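Local coordinates for putative histidinol-phosphate aminotransferase (Erwinia carotovora atroseptica, PDB 3LY1), which binds pyridoxal 5'-phosphate and probably catalyses transamination, as a member of the histidinol-phosphate aminotransferase subfamily, at residues V271-L276 / L332-M338; K278-L283 / M345-R349; Q94-P98 / L132-V136. All coordinates share one frame; numbering follows the deposited sequence.

Interaction 1. Residues V271-L276 / L332-M338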
# COMPACT_ATOMS: atom_id res chain seq x y z
N VAL A 271 -0.45 23.95 -22.17
CA VAL A 271 -1.42 24.33 -23.18
C VAL A 271 -2.84 24.35 -22.58
O VAL A 271 -3.58 25.29 -22.82
CB VAL A 271 -1.37 23.37 -24.39
CG1 VAL A 271 -2.51 23.72 -25.39
CG2 VAL A 271 0.04 23.41 -25.07
N SER A 272 -3.20 23.31 -21.82
CA SER A 272 -4.52 23.23 -21.23
C SER A 272 -4.77 24.40 -20.27
O SER A 272 -5.86 24.96 -20.25
CB SER A 272 -4.72 21.90 -20.50
OG SER A 272 -4.82 20.86 -21.45
N ARG A 273 -3.74 24.75 -19.48
CA ARG A 273 -3.83 25.85 -18.53
C ARG A 273 -4.22 27.16 -19.24
O ARG A 273 -5.15 27.83 -18.81
CB ARG A 273 -2.51 26.08 -17.80
CG ARG A 273 -2.62 27.11 -16.67
CD ARG A 273 -1.27 27.45 -16.03
NE ARG A 273 -0.66 26.36 -15.26
CZ ARG A 273 0.41 25.66 -15.64
NH1 ARG A 273 1.00 25.88 -16.81
NH2 ARG A 273 0.89 24.72 -14.86
N GLN A 274 -3.51 27.50 -20.31
CA GLN A 274 -3.79 28.75 -21.01
C GLN A 274 -5.22 28.79 -21.60
O GLN A 274 -5.83 29.86 -21.63
CB GLN A 274 -2.71 29.02 -22.07
CG GLN A 274 -1.30 29.19 -21.45
CD GLN A 274 -1.23 30.31 -20.43
OE1 GLN A 274 -1.51 31.46 -20.75
NE2 GLN A 274 -0.87 29.98 -19.19
N ILE A 275 -5.75 27.65 -22.02
CA ILE A 275 -7.13 27.62 -22.50
C ILE A 275 -8.12 27.99 -21.40
O ILE A 275 -9.04 28.77 -21.62
CB ILE A 275 -7.49 26.25 -23.07
CG1 ILE A 275 -6.68 26.02 -24.35
CG2 ILE A 275 -9.01 26.14 -23.40
CD1 ILE A 275 -6.76 24.59 -24.87
N LEU A 276 -7.94 27.42 -20.22
CA LEU A 276 -8.79 27.76 -19.09
C LEU A 276 -8.63 29.22 -18.65
O LEU A 276 -9.65 29.90 -18.40
CB LEU A 276 -8.57 26.78 -17.94
CG LEU A 276 -9.42 27.06 -16.69
CD1 LEU A 276 -10.93 27.03 -16.96
CD2 LEU A 276 -9.03 26.01 -15.67
N LEU A 332 -6.83 20.27 -14.74
CA LEU A 332 -6.59 20.52 -16.15
C LEU A 332 -6.68 19.22 -16.93
O LEU A 332 -5.94 18.28 -16.69
CB LEU A 332 -5.27 21.23 -16.34
CG LEU A 332 -5.14 22.64 -15.74
CD1 LEU A 332 -3.71 23.22 -15.95
CD2 LEU A 332 -6.19 23.60 -16.29
N GLY A 333 -7.68 19.16 -17.81
CA GLY A 333 -7.85 18.06 -18.76
C GLY A 333 -6.97 18.21 -19.99
O GLY A 333 -6.07 19.04 -20.03
N THR A 334 -7.23 17.39 -21.01
CA THR A 334 -6.48 17.49 -22.26
C THR A 334 -6.87 18.84 -22.89
O THR A 334 -7.90 19.41 -22.50
CB THR A 334 -6.83 16.37 -23.26
OG1 THR A 334 -8.19 16.51 -23.72
CG2 THR A 334 -6.63 14.99 -22.62
N PRO A 335 -6.05 19.35 -23.83
CA PRO A 335 -6.40 20.64 -24.47
C PRO A 335 -7.81 20.64 -25.09
O PRO A 335 -8.56 21.61 -24.94
CB PRO A 335 -5.27 20.82 -25.52
CG PRO A 335 -4.06 20.13 -24.81
CD PRO A 335 -4.69 18.89 -24.21
N GLN A 336 -8.17 19.53 -25.74
CA GLN A 336 -9.50 19.44 -26.36
C GLN A 336 -10.58 19.41 -25.29
O GLN A 336 -11.63 20.04 -25.46
CB GLN A 336 -9.63 18.24 -27.28
CG GLN A 336 -8.96 18.43 -28.63
CD GLN A 336 -8.89 17.13 -29.39
OE1 GLN A 336 -8.09 16.25 -29.07
NE2 GLN A 336 -9.74 17.00 -30.40
N GLU A 337 -10.33 18.74 -24.16
CA GLU A 337 -11.32 18.76 -23.09
C GLU A 337 -11.50 20.19 -22.54
O GLU A 337 -12.62 20.60 -22.19
CB GLU A 337 -10.97 17.78 -21.97
CG GLU A 337 -11.15 16.30 -22.30
CD GLU A 337 -10.61 15.37 -21.20
OE1 GLU A 337 -9.72 15.79 -20.41
OE2 GLU A 337 -11.09 14.22 -21.13
N MSE A 338 -10.40 20.93 -22.40
CA MSE A 338 -10.45 22.24 -21.75
C MSE A 338 -11.07 23.29 -22.67
O MSE A 338 -11.73 24.20 -22.20
CB MSE A 338 -9.07 22.69 -21.24
CG MSE A 338 -8.58 21.87 -20.07
SE MSE A 338 -10.00 21.26 -18.88
CE MSE A 338 -10.59 22.96 -18.10
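At the capped N-terminus of helix 335-350, Ser272 of helix 259-283 donates a hydrogen bond to the carbonyl of Gly333. Ser272 OG lies 2.6 Å from Gly333 O, and the hydroxyl approaches at a C=O...donor angle of 147°, tilted 21° from the carbonyl plane. With OG turned to the backbone-N side of its own residue (chi1 -70°), the hydroxyl also lies against the Pro335 ring, and the carbonyl of Ser268 is close enough to share the same hydrogen weakly.

Thr334 and Glu337 form a capping box. Thr334 N donates to Glu337 OE1 at 3.0 Å, meeting it on the anti side of the carboxylate, and Glu337 N donates in return to Thr334 OG1 at 3.1 Å.

Apolar packing flanks the serine. Ile275 straddles the first turn, its CD1 3.5 Å from Pro335 O and its CG2 3.5 Å from Met338 O, while the Val271 side chain crosses that of Pro335 at about a right angle, CG1 touching the ring. Selenomethionine Met338 packs CG against Ser272 CB, its CE near Leu276 CD2. Leu332, leaving strand 327-331, divides its two methyls: CD1 rests 3.6 Å from Arg273 CB, and CD2 meets Leu276 CD2 at 3.8 Å. The Arg273 guanidinium is engaged elsewhere, by Asp270 in a salt bridge and by Ser290 and Gly292 O. Val295 of strand 294-298 touches both Leu276 and Leu332. Such packing of a C-terminal helix beside a long helix and a short antiparallel sheet is typical of the small domain of fold type I aminotransferases.

Interaction 2. Residues K278-L283 / M345-R349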
# COMPACT_ATOMS: atom_id res chain seq x y z
N LYS A 278 -7.63 31.82 -20.40
CA LYS A 278 -8.25 32.68 -21.42
C LYS A 278 -9.74 32.84 -21.13
O LYS A 278 -10.26 33.94 -21.15
CB LYS A 278 -8.04 32.10 -22.83
CG LYS A 278 -8.39 33.06 -23.99
CD LYS A 278 -8.20 32.41 -25.37
CE LYS A 278 -9.03 33.09 -26.47
NZ LYS A 278 -8.74 34.54 -26.59
N ALA A 279 -10.43 31.72 -20.85
CA ALA A 279 -11.87 31.77 -20.48
C ALA A 279 -12.15 32.58 -19.20
O ALA A 279 -13.10 33.37 -19.17
CB ALA A 279 -12.49 30.35 -20.39
N LEU A 280 -11.33 32.40 -18.16
CA LEU A 280 -11.49 33.12 -16.89
C LEU A 280 -11.31 34.66 -17.05
O LEU A 280 -12.09 35.46 -16.49
CB LEU A 280 -10.55 32.55 -15.81
CG LEU A 280 -10.86 31.11 -15.38
CD1 LEU A 280 -9.72 30.55 -14.51
CD2 LEU A 280 -12.22 31.02 -14.60
N GLU A 281 -10.28 35.04 -17.79
CA GLU A 281 -10.05 36.42 -18.20
C GLU A 281 -11.22 37.04 -18.98
O GLU A 281 -11.60 38.16 -18.71
CB GLU A 281 -8.74 36.52 -18.99
CG GLU A 281 -7.59 36.48 -18.03
CD GLU A 281 -6.27 36.35 -18.69
OE1 GLU A 281 -6.22 36.48 -19.94
OE2 GLU A 281 -5.28 36.10 -17.95
N ASP A 282 -11.80 36.29 -19.91
CA ASP A 282 -12.96 36.78 -20.66
C ASP A 282 -14.15 36.99 -19.70
O ASP A 282 -14.91 37.92 -19.85
CB ASP A 282 -13.36 35.78 -21.72
CG ASP A 282 -12.35 35.70 -22.89
OD1 ASP A 282 -11.45 36.57 -23.03
OD2 ASP A 282 -12.47 34.74 -23.68
N LEU A 283 -14.30 36.10 -18.74
CA LEU A 283 -15.41 36.14 -17.78
C LEU A 283 -15.16 37.07 -16.60
O LEU A 283 -16.06 37.31 -15.75
CB LEU A 283 -15.68 34.72 -17.27
CG LEU A 283 -16.20 33.74 -18.32
CD1 LEU A 283 -16.19 32.33 -17.72
CD2 LEU A 283 -17.59 34.20 -18.75
N MSE A 345 -18.34 27.05 -20.16
CA MSE A 345 -18.32 28.16 -19.24
C MSE A 345 -18.86 29.46 -19.88
O MSE A 345 -19.72 30.14 -19.30
CB MSE A 345 -16.88 28.35 -18.73
CG MSE A 345 -16.38 27.20 -17.91
SE MSE A 345 -14.47 27.37 -17.53
CE MSE A 345 -14.46 29.02 -16.53
N ARG A 346 -18.41 29.78 -21.11
CA ARG A 346 -18.92 30.95 -21.82
C ARG A 346 -20.42 30.88 -22.01
O ARG A 346 -21.11 31.88 -21.87
CB ARG A 346 -18.21 31.15 -23.17
CG ARG A 346 -16.78 31.59 -23.00
CD ARG A 346 -16.03 31.58 -24.37
NE ARG A 346 -14.65 32.03 -24.21
CZ ARG A 346 -13.58 31.23 -24.16
NH1 ARG A 346 -13.69 29.91 -24.35
NH2 ARG A 346 -12.38 31.76 -23.97
N GLU A 347 -20.92 29.68 -22.30
CA GLU A 347 -22.35 29.48 -22.49
C GLU A 347 -23.12 29.59 -21.17
O GLU A 347 -24.25 30.13 -21.14
CB GLU A 347 -22.65 28.12 -23.12
CG GLU A 347 -22.23 28.00 -24.58
CD GLU A 347 -23.01 28.95 -25.47
OE1 GLU A 347 -24.25 28.76 -25.62
OE2 GLU A 347 -22.38 29.89 -26.01
N PHE A 348 -22.53 29.07 -20.08
CA PHE A 348 -23.09 29.22 -18.75
C PHE A 348 -23.26 30.70 -18.41
O PHE A 348 -24.29 31.10 -17.82
CB PHE A 348 -22.19 28.60 -17.67
CG PHE A 348 -22.45 27.13 -17.38
CD1 PHE A 348 -22.82 26.24 -18.35
CD2 PHE A 348 -22.25 26.65 -16.09
CE1 PHE A 348 -23.00 24.88 -18.07
CE2 PHE A 348 -22.43 25.29 -15.79
CZ PHE A 348 -22.81 24.41 -16.78
N ARG A 349 -22.25 31.51 -18.75
CA ARG A 349 -22.27 32.94 -18.43
C ARG A 349 -23.51 33.61 -19.05
O ARG A 349 -24.18 34.44 -18.41
CB ARG A 349 -20.97 33.61 -18.87
CG ARG A 349 -20.95 35.17 -18.89
CD ARG A 349 -21.38 35.82 -17.56
NE ARG A 349 -20.62 35.41 -16.37
CZ ARG A 349 -19.46 35.95 -15.96
NH1 ARG A 349 -18.90 36.92 -16.64
NH2 ARG A 349 -18.89 35.52 -14.82
O HOH W 1 -15.69 34.89 -24.50
O HOH W 2 -17.42 37.79 -13.34
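Leu283, Arg346 and Met345 bury the most surface where helix 259-283 runs alongside helix 335-350. The short axes lie 10.6 Å apart and are inclined to each other by 17°, wide enough for side chains to fill the space between two nearly parallel backbones.

Leu283 contributes both branches and its carbonyl. CD1 turns to the methyl of the selenomethionine at 345, while CD2 lies against the aliphatic root of Arg349, 3.4 Å from its CB, and over one face of its guanidinium. Bends at chi2 and chi3 fold the arginine back across this methyl, so that NH1 reaches Leu283 O at 3.0 Å; the bond from NH2 to the same oxygen is weak. A water accepts from NH2 and donates to Leu283 O, closing the bridge on a second route, and NH2 is also paired with the C-terminal carboxylate of Ile354.

Arg346 instead stretches out from CG to NE and spans the gap. Its NH2 donates to Asp282 OD2 at 3.0 Å, a nearly straight hydrogen bond (169°) within a salt bridge; OD2 lies in the guanidinium plane, while NH2 comes to its anti side, tilted from the carboxylate plane. A further water at this edge accepts from NE and makes a weak bond to OD2, and Ala279 CB covers one face. Asp343 holds NH1 in another salt bridge, which probably helps to keep the guanidinium oriented toward helix 259-283.

Met345 supplies the apolar floor: its CE touches Leu280 CD2 at 3.6 Å and Leu283 CD1 at 3.9 Å. The inner face of the helix pair is covered by Tyr306 and Met310 of helix 303-312 on the Met345 side and by Val295 and His297 of strand 294-298 on the Leu280 side.

Interaction 3. Residues Q94-P98 / L132-V136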
# COMPACT_ATOMS: atom_id res chain seq x y z
N GLN A 94 2.40 19.15 17.99
CA GLN A 94 1.42 19.91 17.21
C GLN A 94 1.78 19.75 15.74
O GLN A 94 2.95 19.60 15.40
CB GLN A 94 1.42 21.40 17.58
CG GLN A 94 2.65 22.17 17.12
CD GLN A 94 2.53 23.71 17.22
OE1 GLN A 94 3.55 24.39 17.13
NE2 GLN A 94 1.34 24.24 17.42
N LEU A 95 0.77 19.79 14.88
CA LEU A 95 0.99 19.91 13.45
C LEU A 95 0.73 21.38 13.10
O LEU A 95 -0.31 21.91 13.47
CB LEU A 95 0.01 19.02 12.67
CG LEU A 95 -0.05 19.23 11.16
CD1 LEU A 95 1.18 18.60 10.57
CD2 LEU A 95 -1.33 18.63 10.54
N VAL A 96 1.67 22.01 12.41
CA VAL A 96 1.55 23.40 11.95
C VAL A 96 1.34 23.39 10.44
O VAL A 96 2.16 22.83 9.70
CB VAL A 96 2.78 24.26 12.33
CG1 VAL A 96 2.64 25.68 11.76
CG2 VAL A 96 2.95 24.32 13.86
N ILE A 97 0.20 23.95 10.02
CA ILE A 97 -0.19 23.96 8.59
C ILE A 97 -0.85 25.31 8.26
O ILE A 97 -1.45 25.98 9.17
CB ILE A 97 -1.21 22.84 8.23
CG1 ILE A 97 -2.24 22.59 9.35
CG2 ILE A 97 -0.47 21.49 7.85
CD1 ILE A 97 -3.52 21.79 8.89
N PRO A 98 -0.79 25.69 6.99
CA PRO A 98 -1.66 26.73 6.42
C PRO A 98 -3.10 26.26 6.52
O PRO A 98 -3.35 25.05 6.46
CB PRO A 98 -1.22 26.81 4.95
CG PRO A 98 0.11 26.13 4.89
CD PRO A 98 0.04 25.07 5.94
N LEU A 132 3.50 30.82 10.30
CA LEU A 132 3.88 29.42 10.51
C LEU A 132 5.15 29.33 11.38
O LEU A 132 5.22 28.53 12.31
CB LEU A 132 4.08 28.71 9.16
CG LEU A 132 2.82 28.59 8.28
CD1 LEU A 132 3.13 28.53 6.78
CD2 LEU A 132 1.98 27.40 8.69
N LYS A 133 6.15 30.14 11.08
CA LYS A 133 7.34 30.22 11.92
C LYS A 133 6.99 30.56 13.35
O LYS A 133 7.54 29.97 14.24
CB LYS A 133 8.29 31.29 11.46
CG LYS A 133 9.01 31.05 10.18
CD LYS A 133 9.85 32.32 9.95
CE LYS A 133 10.66 32.26 8.68
NZ LYS A 133 11.50 33.50 8.51
N ALA A 134 6.12 31.55 13.54
CA ALA A 134 5.71 32.03 14.88
C ALA A 134 4.95 30.93 15.65
O ALA A 134 5.07 30.80 16.89
CB ALA A 134 4.85 33.30 14.74
N ALA A 135 4.16 30.15 14.94
CA ALA A 135 3.39 29.04 15.54
C ALA A 135 4.32 27.98 16.09
O ALA A 135 4.04 27.44 17.17
CB ALA A 135 2.45 28.42 14.51
N VAL A 136 5.42 27.69 15.38
CA VAL A 136 6.45 26.77 15.88
C VAL A 136 7.25 27.37 17.04
O VAL A 136 7.46 26.70 18.07
CB VAL A 136 7.42 26.35 14.75
CG1 VAL A 136 8.66 25.60 15.28
CG2 VAL A 136 6.70 25.49 13.71
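The flat peptide group joining Ile97 to Pro98 has Leu132 over one face. Methyl CD2 of the leucine stands almost directly above the carbonyl carbon, 3.5 Å from Ile97 C and 3.7 Å from Pro98 N, and it also reaches the Pro98 ring, whose CD is 4.1 Å away. A second flat group, the terminal amide of Gln94, comes close to the helix backbone at the carbonyl of Ala135.

Between these two, Val96 carries the packing. Its CG1, anti to the backbone N (chi1 177°), nestles against two helix residues one turn apart, meeting Leu132 CD2 at 3.6 Å and Ala135 CB at 3.9 Å. The other branch, CG2, abuts Val136 CG2 at 3.9 Å, the two valines crossing at about a right angle. The Leu132 and Val96 side chains lie alongside each other, pointing opposite ways, and one leucine methyl touches both the valine and the peptide.

Helix 129-137 runs nearly antiparallel to strand 94-98, at 169°, with 8.6 Å between the short axes. It belongs to the crossover from strand 115-119 to strand 143-148, which passes over strand 94-98 because that strand lies between the two in the large sheet. Val119 and Val145, from those flanking strands, touch Leu132 and Val136 respectively, and Trp166 of helix 160-168 packs against both helix residues.

The contact thus rests chiefly on methyl groups fitted to one another and to a peptide face. Its cohesion probably comes from shape and exclusion of water more than from directed polar bonds, which suits a helix laid on the parallel part of the large mixed sheet.

Interactions 1 and 2 join the same pair of helices, 259-283 and 335-350, at successive levels, and they touch through Leu276 CD1 and Met345 SE, 3.6 Å apart. Interaction 1 is largely buried and couples one serine bond to hydrocarbon packing near a helix start; interaction 2, farther from the chain centre and partly exposed, adds a salt bridge, an arginine-to-carbonyl bond and water bridges around its apolar floor. Interaction 3 lies on the opposite side of the chain's centre from interaction 1, their centres 36 Å apart, and fixes a crossover helix to the large sheet. Like interaction 1 it is buried and mainly aliphatic, but methyls carry it, whereas interaction 1 also has the serine bond.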